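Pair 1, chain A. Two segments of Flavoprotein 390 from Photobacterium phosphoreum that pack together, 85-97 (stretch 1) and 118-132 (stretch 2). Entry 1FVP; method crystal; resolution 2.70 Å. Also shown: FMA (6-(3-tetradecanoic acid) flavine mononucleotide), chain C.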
# COMPACT_ATOMS: atom_id res chain seq x y z
N ALA A 85 8.64 16.20 4.55
CA ALA A 85 7.42 15.59 5.11
C ALA A 85 6.80 16.45 6.21
O ALA A 85 5.56 16.38 6.42
CB ALA A 85 7.75 14.16 5.55
N ALA A 86 7.65 17.21 6.89
CA ALA A 86 7.22 18.09 7.99
C ALA A 86 6.31 19.18 7.41
O ALA A 86 5.24 19.52 7.93
CB ALA A 86 8.40 18.72 8.69
N LYS A 87 6.83 19.67 6.30
CA LYS A 87 6.17 20.71 5.51
C LYS A 87 4.68 20.40 5.40
O LYS A 87 3.87 21.23 5.88
CB LYS A 87 6.84 20.83 4.16
CG LYS A 87 6.51 22.11 3.41
CD LYS A 87 7.60 22.41 2.39
CE LYS A 87 7.32 23.75 1.71
NZ LYS A 87 7.80 23.67 0.30
N TYR A 88 4.31 19.26 4.83
CA TYR A 88 2.88 18.94 4.73
C TYR A 88 2.32 18.18 5.93
O TYR A 88 1.15 17.71 5.82
CB TYR A 88 2.53 18.22 3.43
CG TYR A 88 3.07 18.89 2.20
CD1 TYR A 88 2.29 19.84 1.54
CD2 TYR A 88 4.32 18.59 1.68
CE1 TYR A 88 2.75 20.49 0.39
CE2 TYR A 88 4.79 19.21 0.53
CZ TYR A 88 4.00 20.16 -0.11
OH TYR A 88 4.40 20.82 -1.23
N ALA A 89 3.05 18.05 7.01
CA ALA A 89 2.61 17.36 8.22
C ALA A 89 2.43 15.85 8.15
O ALA A 89 1.90 15.27 9.13
CB ALA A 89 1.30 18.01 8.72
N LEU A 90 2.84 15.18 7.09
CA LEU A 90 2.73 13.72 6.92
C LEU A 90 3.52 12.92 7.96
O LEU A 90 4.66 13.28 8.34
CB LEU A 90 3.27 13.41 5.51
CG LEU A 90 2.84 14.31 4.37
CD1 LEU A 90 3.91 14.35 3.29
CD2 LEU A 90 1.55 13.76 3.77
N PRO A 91 2.95 11.82 8.40
CA PRO A 91 3.61 10.93 9.36
C PRO A 91 4.65 10.15 8.57
O PRO A 91 4.52 9.99 7.34
CB PRO A 91 2.52 10.05 9.93
CG PRO A 91 1.24 10.51 9.30
CD PRO A 91 1.65 11.27 8.04
N LEU A 92 5.64 9.70 9.30
CA LEU A 92 6.76 8.91 8.79
C LEU A 92 6.59 7.41 9.10
O LEU A 92 5.92 7.00 10.06
CB LEU A 92 8.05 9.40 9.45
CG LEU A 92 8.47 10.83 9.56
CD1 LEU A 92 9.71 10.89 10.46
CD2 LEU A 92 8.87 11.34 8.19
N VAL A 93 7.28 6.64 8.27
CA VAL A 93 7.30 5.16 8.46
C VAL A 93 8.79 4.85 8.59
O VAL A 93 9.56 4.92 7.63
CB VAL A 93 6.45 4.45 7.42
CG1 VAL A 93 7.06 4.43 6.02
CG2 VAL A 93 6.04 3.06 7.87
N PHE A 94 9.18 4.58 9.82
CA PHE A 94 10.57 4.31 10.22
C PHE A 94 11.11 3.05 9.60
O PHE A 94 10.38 2.05 9.62
CB PHE A 94 10.71 4.42 11.75
CG PHE A 94 10.70 5.89 12.13
CD1 PHE A 94 11.82 6.68 11.83
CD2 PHE A 94 9.59 6.48 12.72
CE1 PHE A 94 11.86 8.02 12.15
CE2 PHE A 94 9.60 7.84 13.03
CZ PHE A 94 10.73 8.60 12.74
N LYS A 95 12.32 3.13 9.05
CA LYS A 95 12.90 1.93 8.43
C LYS A 95 13.25 0.88 9.49
O LYS A 95 13.44 1.08 10.69
CB LYS A 95 14.04 2.14 7.47
CG LYS A 95 13.55 2.71 6.13
CD LYS A 95 14.46 2.26 5.02
CE LYS A 95 15.90 2.65 5.18
NZ LYS A 95 16.49 2.95 3.84
N TRP A 96 13.32 -0.31 8.97
CA TRP A 96 13.60 -1.59 9.65
C TRP A 96 15.10 -1.73 9.82
O TRP A 96 15.46 -2.06 10.96
CB TRP A 96 12.89 -2.62 8.86
CG TRP A 96 13.11 -3.83 8.11
CD1 TRP A 96 12.08 -4.70 7.85
CD2 TRP A 96 14.23 -4.42 7.45
NE1 TRP A 96 12.48 -5.77 7.11
CE2 TRP A 96 13.82 -5.63 6.85
CE3 TRP A 96 15.55 -4.05 7.31
CZ2 TRP A 96 14.66 -6.47 6.15
CZ3 TRP A 96 16.40 -4.88 6.59
CH2 TRP A 96 15.98 -6.08 6.02
N ASP A 97 15.88 -1.47 8.78
CA ASP A 97 17.34 -1.57 8.80
C ASP A 97 18.03 -0.27 9.25
O ASP A 97 19.12 0.08 8.75
CB ASP A 97 17.96 -2.04 7.50
CG ASP A 97 17.32 -1.52 6.24
OD1 ASP A 97 16.24 -0.94 6.25
OD2 ASP A 97 17.97 -1.73 5.20
N ASN A 118 6.44 26.14 11.05
CA ASN A 118 5.51 26.48 12.13
C ASN A 118 4.26 25.60 12.03
O ASN A 118 3.15 26.11 12.25
CB ASN A 118 5.21 27.97 12.21
CG ASN A 118 5.96 28.73 13.29
OD1 ASN A 118 7.18 28.97 13.24
ND2 ASN A 118 5.23 29.14 14.34
N LYS A 119 4.47 24.33 11.74
CA LYS A 119 3.44 23.30 11.60
C LYS A 119 3.05 22.73 12.96
O LYS A 119 3.93 22.77 13.84
CB LYS A 119 3.94 22.13 10.75
CG LYS A 119 2.86 21.10 10.42
CD LYS A 119 1.72 21.74 9.64
CE LYS A 119 2.13 22.17 8.25
NZ LYS A 119 0.95 22.29 7.36
N ASN A 120 1.83 22.23 13.11
CA ASN A 120 1.46 21.69 14.44
C ASN A 120 1.14 20.20 14.38
O ASN A 120 -0.03 19.80 14.30
CB ASN A 120 0.38 22.52 15.12
CG ASN A 120 0.26 22.10 16.59
OD1 ASN A 120 -0.11 20.94 16.86
ND2 ASN A 120 0.57 23.00 17.53
N ILE A 121 2.20 19.44 14.49
CA ILE A 121 2.18 17.98 14.46
C ILE A 121 2.32 17.37 15.84
O ILE A 121 3.40 16.90 16.22
CB ILE A 121 3.34 17.49 13.50
CG1 ILE A 121 4.69 18.08 13.95
CG2 ILE A 121 3.04 17.83 12.02
CD1 ILE A 121 5.70 17.06 14.51
N ASP A 122 1.23 17.38 16.58
CA ASP A 122 1.25 16.80 17.95
C ASP A 122 0.43 15.50 17.89
O ASP A 122 0.59 14.60 18.72
CB ASP A 122 0.80 17.82 18.99
CG ASP A 122 1.69 19.05 19.00
OD1 ASP A 122 1.73 19.80 18.01
OD2 ASP A 122 2.38 19.25 20.02
N LEU A 123 -0.41 15.46 16.87
CA LEU A 123 -1.30 14.34 16.61
C LEU A 123 -0.79 13.45 15.48
O LEU A 123 -1.56 12.55 15.10
CB LEU A 123 -2.70 14.90 16.29
CG LEU A 123 -3.47 15.64 17.36
CD1 LEU A 123 -3.57 14.83 18.64
CD2 LEU A 123 -2.83 17.00 17.61
N VAL A 124 0.41 13.74 14.99
CA VAL A 124 0.94 12.90 13.88
C VAL A 124 1.78 11.80 14.55
O VAL A 124 2.72 12.14 15.26
CB VAL A 124 1.54 13.72 12.76
CG1 VAL A 124 1.07 15.18 12.84
CG2 VAL A 124 3.03 13.66 12.56
N ARG A 125 1.36 10.58 14.32
CA ARG A 125 1.92 9.33 14.81
C ARG A 125 2.70 8.57 13.73
O ARG A 125 2.14 8.15 12.71
CB ARG A 125 0.81 8.39 15.26
CG ARG A 125 -0.25 8.91 16.20
CD ARG A 125 -0.79 7.73 16.99
NE ARG A 125 0.36 7.01 17.52
CZ ARG A 125 0.35 6.09 18.46
NH1 ARG A 125 -0.79 5.70 19.00
NH2 ARG A 125 1.50 5.57 18.89
N HIS A 126 3.97 8.38 14.01
CA HIS A 126 4.87 7.67 13.08
C HIS A 126 4.55 6.20 13.03
O HIS A 126 3.69 5.77 13.83
CB HIS A 126 6.35 7.92 13.50
CG HIS A 126 6.55 9.40 13.61
ND1 HIS A 126 6.16 10.28 12.63
CD2 HIS A 126 7.09 10.16 14.61
CE1 HIS A 126 6.46 11.51 13.02
NE2 HIS A 126 7.03 11.47 14.21
N GLN A 127 5.17 5.44 12.15
CA GLN A 127 4.92 3.98 12.06
C GLN A 127 6.31 3.33 12.11
O GLN A 127 7.18 3.70 11.30
CB GLN A 127 4.18 3.48 10.85
CG GLN A 127 2.70 3.70 10.79
CD GLN A 127 1.87 2.58 11.31
OE1 GLN A 127 0.66 2.65 11.28
NE2 GLN A 127 2.46 1.50 11.80
N LEU A 128 6.40 2.41 13.06
CA LEU A 128 7.66 1.69 13.32
C LEU A 128 7.63 0.29 12.71
O LEU A 128 6.66 -0.44 13.00
CB LEU A 128 7.83 1.78 14.83
CG LEU A 128 9.16 1.47 15.48
CD1 LEU A 128 10.29 2.27 14.86
CD2 LEU A 128 9.04 1.75 16.98
N MET A 129 8.64 0.01 11.90
CA MET A 129 8.78 -1.26 11.20
C MET A 129 9.91 -2.14 11.79
O MET A 129 11.10 -1.89 11.52
CB MET A 129 9.05 -1.17 9.71
CG MET A 129 8.30 -0.16 8.94
SD MET A 129 8.47 -0.53 7.15
CE MET A 129 10.26 -0.56 7.01
N LEU A 130 9.47 -3.17 12.49
CA LEU A 130 10.27 -4.18 13.14
C LEU A 130 10.02 -5.61 12.61
O LEU A 130 8.92 -6.06 12.28
CB LEU A 130 9.92 -4.18 14.63
CG LEU A 130 9.82 -2.92 15.43
CD1 LEU A 130 8.85 -3.10 16.59
CD2 LEU A 130 11.22 -2.57 15.94
N HIS A 131 11.10 -6.35 12.62
CA HIS A 131 11.29 -7.74 12.24
C HIS A 131 11.23 -8.67 13.44
O HIS A 131 12.31 -9.16 13.80
CB HIS A 131 12.69 -7.97 11.58
CG HIS A 131 12.51 -8.40 10.17
ND1 HIS A 131 12.97 -7.79 9.04
CD2 HIS A 131 11.80 -9.49 9.74
CE1 HIS A 131 12.57 -8.49 7.98
NE2 HIS A 131 11.85 -9.51 8.37
N VAL A 132 10.10 -8.92 14.05
CA VAL A 132 10.01 -9.82 15.20
C VAL A 132 10.44 -11.26 14.90
O VAL A 132 10.36 -11.77 13.77
CB VAL A 132 8.55 -9.80 15.72
CG1 VAL A 132 8.18 -10.97 16.60
CG2 VAL A 132 8.29 -8.50 16.47
N1 FMA C . 12.74 15.06 -4.66
C2 FMA C . 13.06 15.69 -5.80
O2 FMA C . 14.03 15.63 -6.46
N3 FMA C . 12.10 16.61 -6.40
C4 FMA C . 10.92 16.82 -5.80
O4 FMA C . 10.12 17.58 -6.27
C4A FMA C . 10.61 16.15 -4.59
N5 FMA C . 9.47 16.33 -3.99
C5A FMA C . 9.07 15.74 -2.86
C6 FMA C . 7.85 16.01 -2.26
C7 FMA C . 7.51 15.33 -1.12
C7M FMA C . 6.15 15.55 -0.38
C8 FMA C . 8.41 14.37 -0.52
C8M FMA C . 8.07 13.63 0.73
C9 FMA C . 9.62 14.13 -1.13
C9A FMA C . 10.01 14.79 -2.26
N10 FMA C . 11.23 14.59 -2.93
C10 FMA C . 11.62 15.20 -4.05
C1B FMA C . 12.22 13.72 -2.27
C2B FMA C . 12.95 12.43 -2.60
O2B FMA C . 12.89 11.70 -1.38
C3B FMA C . 14.41 12.79 -2.89
O3' FMA C . 14.50 13.41 -4.12
C4B FMA C . 15.33 11.57 -2.85
O4' FMA C . 15.18 10.97 -1.51
C5B FMA C . 16.79 11.98 -3.13
O5' FMA C . 17.30 12.56 -1.80
P FMA C . 18.11 11.78 -0.68
O1P FMA C . 16.96 11.59 0.38
O2P FMA C . 18.48 10.52 -1.29
O3P FMA C . 19.22 12.51 -0.33
C1' FMA C . 7.71 19.45 -2.48
O1' FMA C . 8.75 20.19 -2.22
O2' FMA C . 6.65 20.05 -2.63
C2' FMA C . 7.98 18.16 -3.18
C3' FMA C . 6.98 17.02 -2.90
C4' FMA C . 6.31 16.58 -4.15
C5' FMA C . 5.04 15.75 -4.02
C6' FMA C . 4.76 15.10 -5.35
C7' FMA C . 3.36 14.51 -5.39
C8' FMA C . 3.11 13.69 -6.60
C9' FMA C . 1.71 13.11 -6.78
C11 FMA C . 1.41 12.15 -5.64
C12 FMA C . 0.68 12.73 -4.47
C13 FMA C . 0.81 12.04 -3.16
C14 FMA C . -0.13 10.87 -3.00
C15 FMA C . -0.74 10.78 -1.62

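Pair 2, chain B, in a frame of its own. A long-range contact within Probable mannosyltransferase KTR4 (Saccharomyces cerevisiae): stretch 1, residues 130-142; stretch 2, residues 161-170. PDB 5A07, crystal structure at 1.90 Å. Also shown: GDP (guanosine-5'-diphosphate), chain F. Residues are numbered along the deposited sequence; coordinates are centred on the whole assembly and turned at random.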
# COMPACT_ATOMS: atom_id res chain seq x y z
N TYR B 130 12.58 -6.82 -13.42
CA TYR B 130 13.03 -5.45 -13.18
C TYR B 130 14.49 -5.25 -12.78
O TYR B 130 15.31 -4.65 -13.53
CB TYR B 130 12.12 -4.76 -12.15
CG TYR B 130 12.59 -3.34 -11.82
CD1 TYR B 130 12.53 -2.33 -12.76
CD2 TYR B 130 13.15 -3.02 -10.60
CE1 TYR B 130 12.95 -1.07 -12.50
CE2 TYR B 130 13.61 -1.71 -10.30
CZ TYR B 130 13.51 -0.75 -11.28
OH TYR B 130 13.89 0.54 -11.04
N ASN B 131 14.82 -5.73 -11.61
CA ASN B 131 16.02 -5.27 -10.95
C ASN B 131 17.35 -5.74 -11.54
O ASN B 131 18.35 -5.13 -11.30
CB ASN B 131 15.97 -5.54 -9.45
CG ASN B 131 16.83 -4.55 -8.63
OD1 ASN B 131 16.99 -3.39 -8.99
ND2 ASN B 131 17.49 -5.06 -7.58
N LYS B 132 17.35 -6.79 -12.37
CA LYS B 132 18.58 -7.25 -12.97
C LYS B 132 19.11 -6.18 -13.90
O LYS B 132 20.30 -6.15 -14.15
CB LYS B 132 18.39 -8.55 -13.74
CG LYS B 132 17.62 -8.39 -15.06
CD LYS B 132 17.39 -9.73 -15.72
CE LYS B 132 16.62 -9.57 -17.02
NZ LYS B 132 16.38 -10.94 -17.55
N ASN B 133 18.25 -5.28 -14.36
CA ASN B 133 18.72 -4.21 -15.23
C ASN B 133 19.00 -2.88 -14.57
O ASN B 133 19.45 -1.95 -15.24
CB ASN B 133 17.70 -4.01 -16.38
CG ASN B 133 17.66 -5.18 -17.29
OD1 ASN B 133 18.68 -5.75 -17.56
ND2 ASN B 133 16.50 -5.62 -17.65
N PHE B 134 18.74 -2.77 -13.28
CA PHE B 134 18.90 -1.53 -12.55
C PHE B 134 19.76 -1.65 -11.30
O PHE B 134 20.38 -0.71 -10.92
CB PHE B 134 17.54 -0.90 -12.28
CG PHE B 134 16.88 -0.45 -13.51
CD1 PHE B 134 17.22 0.77 -14.06
CD2 PHE B 134 15.96 -1.24 -14.17
CE1 PHE B 134 16.69 1.20 -15.28
CE2 PHE B 134 15.44 -0.83 -15.39
CZ PHE B 134 15.77 0.39 -15.96
N GLY B 135 19.72 -2.79 -10.62
CA GLY B 135 20.65 -3.13 -9.54
C GLY B 135 20.50 -2.40 -8.25
O GLY B 135 21.48 -2.20 -7.55
N TYR B 136 19.28 -2.01 -7.89
CA TYR B 136 19.04 -1.41 -6.58
C TYR B 136 19.35 -2.45 -5.51
O TYR B 136 19.10 -3.67 -5.66
CB TYR B 136 17.58 -0.86 -6.47
CG TYR B 136 17.52 0.50 -7.22
CD1 TYR B 136 17.98 1.66 -6.61
CD2 TYR B 136 17.06 0.61 -8.53
CE1 TYR B 136 18.00 2.88 -7.28
CE2 TYR B 136 17.09 1.82 -9.21
CZ TYR B 136 17.60 2.95 -8.58
OH TYR B 136 17.61 4.13 -9.21
N PRO B 137 19.82 -1.99 -4.38
CA PRO B 137 20.13 -2.87 -3.27
C PRO B 137 18.94 -3.37 -2.50
O PRO B 137 17.83 -2.86 -2.64
CB PRO B 137 20.90 -1.95 -2.30
CG PRO B 137 20.43 -0.58 -2.63
CD PRO B 137 20.07 -0.58 -4.09
N TYR B 138 19.15 -4.47 -1.79
CA TYR B 138 18.15 -5.03 -0.89
C TYR B 138 18.47 -4.77 0.54
O TYR B 138 19.61 -5.01 1.00
CB TYR B 138 18.02 -6.54 -1.07
CG TYR B 138 17.50 -6.95 -2.42
CD1 TYR B 138 18.38 -7.02 -3.51
CD2 TYR B 138 16.18 -7.33 -2.62
CE1 TYR B 138 17.92 -7.42 -4.79
CE2 TYR B 138 15.72 -7.70 -3.89
CZ TYR B 138 16.59 -7.74 -4.96
OH TYR B 138 16.16 -8.09 -6.22
N THR B 139 17.44 -4.41 1.28
CA THR B 139 17.52 -4.28 2.70
C THR B 139 16.55 -5.24 3.32
O THR B 139 15.34 -5.25 2.98
CB THR B 139 17.16 -2.86 3.16
OG1 THR B 139 18.06 -1.90 2.58
CG2 THR B 139 17.29 -2.72 4.68
N PHE B 140 17.05 -6.08 4.26
CA PHE B 140 16.21 -6.98 4.98
C PHE B 140 16.17 -6.62 6.48
O PHE B 140 17.24 -6.40 7.08
CB PHE B 140 16.74 -8.40 4.87
CG PHE B 140 16.79 -8.91 3.49
CD1 PHE B 140 17.87 -8.64 2.67
CD2 PHE B 140 15.71 -9.59 2.97
CE1 PHE B 140 17.94 -9.09 1.39
CE2 PHE B 140 15.78 -10.03 1.66
CZ PHE B 140 16.85 -9.81 0.88
N LEU B 141 14.99 -6.65 7.06
CA LEU B 141 14.80 -6.38 8.47
C LEU B 141 14.04 -7.44 9.13
O LEU B 141 13.20 -8.07 8.53
CB LEU B 141 14.03 -5.05 8.69
CG LEU B 141 14.61 -3.79 8.07
CD1 LEU B 141 13.72 -2.51 8.26
CD2 LEU B 141 16.04 -3.54 8.59
N ASN B 142 14.36 -7.70 10.42
CA ASN B 142 13.71 -8.73 11.18
C ASN B 142 13.68 -8.33 12.67
O ASN B 142 14.58 -7.62 13.11
CB ASN B 142 14.55 -10.01 10.94
CG ASN B 142 13.94 -11.30 11.53
OD1 ASN B 142 12.91 -11.34 12.22
ND2 ASN B 142 14.62 -12.40 11.21
N ASP B 161 27.56 -8.79 -7.51
CA ASP B 161 27.66 -7.32 -7.25
C ASP B 161 26.41 -6.69 -6.56
O ASP B 161 26.38 -5.51 -6.31
CB ASP B 161 27.94 -6.56 -8.57
CG ASP B 161 26.92 -6.88 -9.70
OD1 ASP B 161 26.29 -7.97 -9.66
OD2 ASP B 161 26.76 -6.07 -10.64
N ARG B 162 25.34 -7.45 -6.33
CA ARG B 162 24.17 -6.88 -5.75
C ARG B 162 24.45 -6.62 -4.28
O ARG B 162 24.85 -7.50 -3.53
CB ARG B 162 22.97 -7.82 -5.86
CG ARG B 162 21.63 -7.18 -5.49
CD ARG B 162 21.15 -6.17 -6.55
NE ARG B 162 20.73 -6.77 -7.80
CZ ARG B 162 21.43 -6.76 -8.95
NH1 ARG B 162 22.61 -6.14 -9.02
NH2 ARG B 162 21.02 -7.45 -9.98
N VAL B 163 24.17 -5.42 -3.85
CA VAL B 163 24.32 -5.06 -2.40
C VAL B 163 23.12 -5.52 -1.60
O VAL B 163 21.95 -5.29 -2.03
CB VAL B 163 24.50 -3.56 -2.29
CG1 VAL B 163 24.49 -3.10 -0.83
CG2 VAL B 163 25.77 -3.20 -3.01
N VAL B 164 23.38 -6.27 -0.51
CA VAL B 164 22.40 -6.70 0.43
C VAL B 164 22.78 -6.25 1.86
O VAL B 164 23.93 -6.38 2.23
CB VAL B 164 22.16 -8.20 0.38
CG1 VAL B 164 21.70 -8.60 -1.03
CG2 VAL B 164 23.46 -8.95 0.67
N GLU B 165 21.84 -5.73 2.62
CA GLU B 165 22.09 -5.40 4.03
C GLU B 165 21.03 -6.00 4.88
O GLU B 165 19.86 -6.13 4.47
CB GLU B 165 22.15 -3.87 4.21
CG GLU B 165 23.33 -3.22 3.47
CD GLU B 165 23.47 -1.69 3.68
OE1 GLU B 165 22.50 -1.02 4.14
OE2 GLU B 165 24.51 -1.16 3.22
N PHE B 166 21.44 -6.48 6.05
CA PHE B 166 20.56 -7.14 7.00
C PHE B 166 20.56 -6.45 8.31
O PHE B 166 21.65 -6.19 8.85
CB PHE B 166 21.07 -8.58 7.27
CG PHE B 166 21.18 -9.43 6.00
CD1 PHE B 166 22.34 -9.41 5.23
CD2 PHE B 166 20.09 -10.17 5.54
CE1 PHE B 166 22.45 -10.15 4.06
CE2 PHE B 166 20.18 -10.90 4.38
CZ PHE B 166 21.33 -10.88 3.61
N GLY B 167 19.39 -6.17 8.84
CA GLY B 167 19.26 -5.47 10.10
C GLY B 167 18.28 -6.08 11.03
O GLY B 167 17.22 -6.61 10.66
N THR B 168 18.60 -5.97 12.32
CA THR B 168 17.67 -6.35 13.33
C THR B 168 16.90 -5.15 13.90
O THR B 168 17.42 -4.13 14.02
CB THR B 168 18.44 -7.03 14.52
OG1 THR B 168 19.29 -8.01 13.95
CG2 THR B 168 17.47 -7.71 15.45
N ILE B 169 15.68 -5.33 14.29
CA ILE B 169 14.90 -4.21 14.80
C ILE B 169 15.01 -4.29 16.32
O ILE B 169 14.73 -5.32 16.89
CB ILE B 169 13.42 -4.35 14.44
CG1 ILE B 169 13.25 -4.40 12.90
CG2 ILE B 169 12.60 -3.19 15.07
CD1 ILE B 169 11.95 -5.04 12.49
N GLY B 170 15.40 -3.20 16.93
CA GLY B 170 15.50 -3.13 18.41
C GLY B 170 14.20 -3.43 19.08
O GLY B 170 13.15 -3.06 18.57
PB GDP F . -0.32 -10.52 5.22
O1B GDP F . -1.04 -11.82 5.30
O2B GDP F . -0.91 -9.37 5.81
O3B GDP F . 0.32 -10.31 3.90
O3A GDP F . 0.83 -10.77 6.35
PA GDP F . 2.30 -11.36 6.25
O1A GDP F . 2.55 -12.47 7.18
O2A GDP F . 2.83 -11.58 4.89
O5' GDP F . 3.11 -10.16 6.87
C5' GDP F . 3.50 -8.93 6.26
C4' GDP F . 5.01 -8.79 6.10
O4' GDP F . 5.58 -8.75 7.41
C3' GDP F . 5.68 -9.94 5.35
O3' GDP F . 6.85 -9.42 4.68
C2' GDP F . 6.05 -10.90 6.49
O2' GDP F . 7.19 -11.69 6.17
C1' GDP F . 6.39 -9.93 7.56
N9 GDP F . 6.12 -10.41 8.93
C8 GDP F . 4.93 -10.74 9.50
N7 GDP F . 5.14 -11.08 10.84
C5 GDP F . 6.48 -10.93 11.08
C6 GDP F . 7.34 -11.11 12.27
O6 GDP F . 6.71 -11.48 13.31
N1 GDP F . 8.65 -10.88 12.13
C2 GDP F . 9.22 -10.52 10.92
N2 GDP F . 10.53 -10.32 10.85
N3 GDP F . 8.47 -10.34 9.79
C4 GDP F . 7.13 -10.48 9.85
O HOH W 1 22.10 -7.79 -12.71
O HOH W 2 23.04 -3.09 -5.35
O HOH W 3 23.90 -4.04 -7.99
O HOH W 4 20.67 -1.28 2.19

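Both pairs place two parallel strands side by side, each first strand entered from the end of a helix through a short turn and a proline. The strand axes approach to 4.6 Å in pair 1 and 4.8 Å in pair 2, at 19° and 18°. Fourteen central residues superpose with an RMSD of 0.8 Å.

The shared ladder is clearest at its middle. In pair 1, Gln A127 N donates to Leu A92 O (2.7 Å), and Phe A94 N donates to Gln A127 O (2.6 Å). The matching bonds in pair 2 run from Glu B165 N to Tyr B138 O (2.8 Å) and from Phe B140 N to Glu B165 O (2.8 Å). Pair 2 continues the ladder: Gly B167 N donates to Phe B140 O (2.8 Å), and Ile B169 N to Asn B142 O (2.8 Å).

The ladder begins differently. Leu A92 matches Tyr B138. Tyr B138 N donates to the backbone atom Val B163 O (2.9 Å). Leu A92 N instead makes a weak bond to the side-chain atom His A126 ND1 (3.4 Å).

Phe A94 and Phe B140 nearly coincide, with side-chain centres 0.3 Å apart. Their neighbours differ. Phe A94 turns its edge toward the face of the His A126 ring, with planes at 88°. Phe B140 lies nearly parallel to Phe B166, but the rings are slid apart and barely overlap; Phe B140 CD1 and Phe B166 CE2 are 3.7 Å apart. Leu A128 takes the position of Phe B166, and its CD1 lies 3.8 Å from Phe A94 CB.

Met A129 matches Gly B167. The methionine fills space beside the first strand: its CG is 4.1 Å from Val A93 CG2 and its CE 3.8 Å from Trp A96 CB. At Gly B167 an ideal CB would lie only 3.1 Å from Leu B141 CD2, so the leucine occupies that room.

In the turn before the strand, Ala A89 matches Gly B135, and both have positive phi. In pair 1, Ala A89 CB meets Ile A121 CG2 at 3.7 Å. Val A124 matches Arg B162, and both reach the turn. Val A124 CG1 is 3.8 Å from Ala A89 O. Gly B135 CA lies over one face of the Arg B162 guanidinium, 3.6 Å from Arg B162 NH1. In pair 2, water 3 donates to Gly B135 O (3.1 Å) and accepts from Arg B162 NH1 (2.7 Å). At this matched position the short Val A124 touches the backbone of the turn, while Arg B162 lays its guanidinium against Gly B135 and is joined to Gly B135 O through water 3.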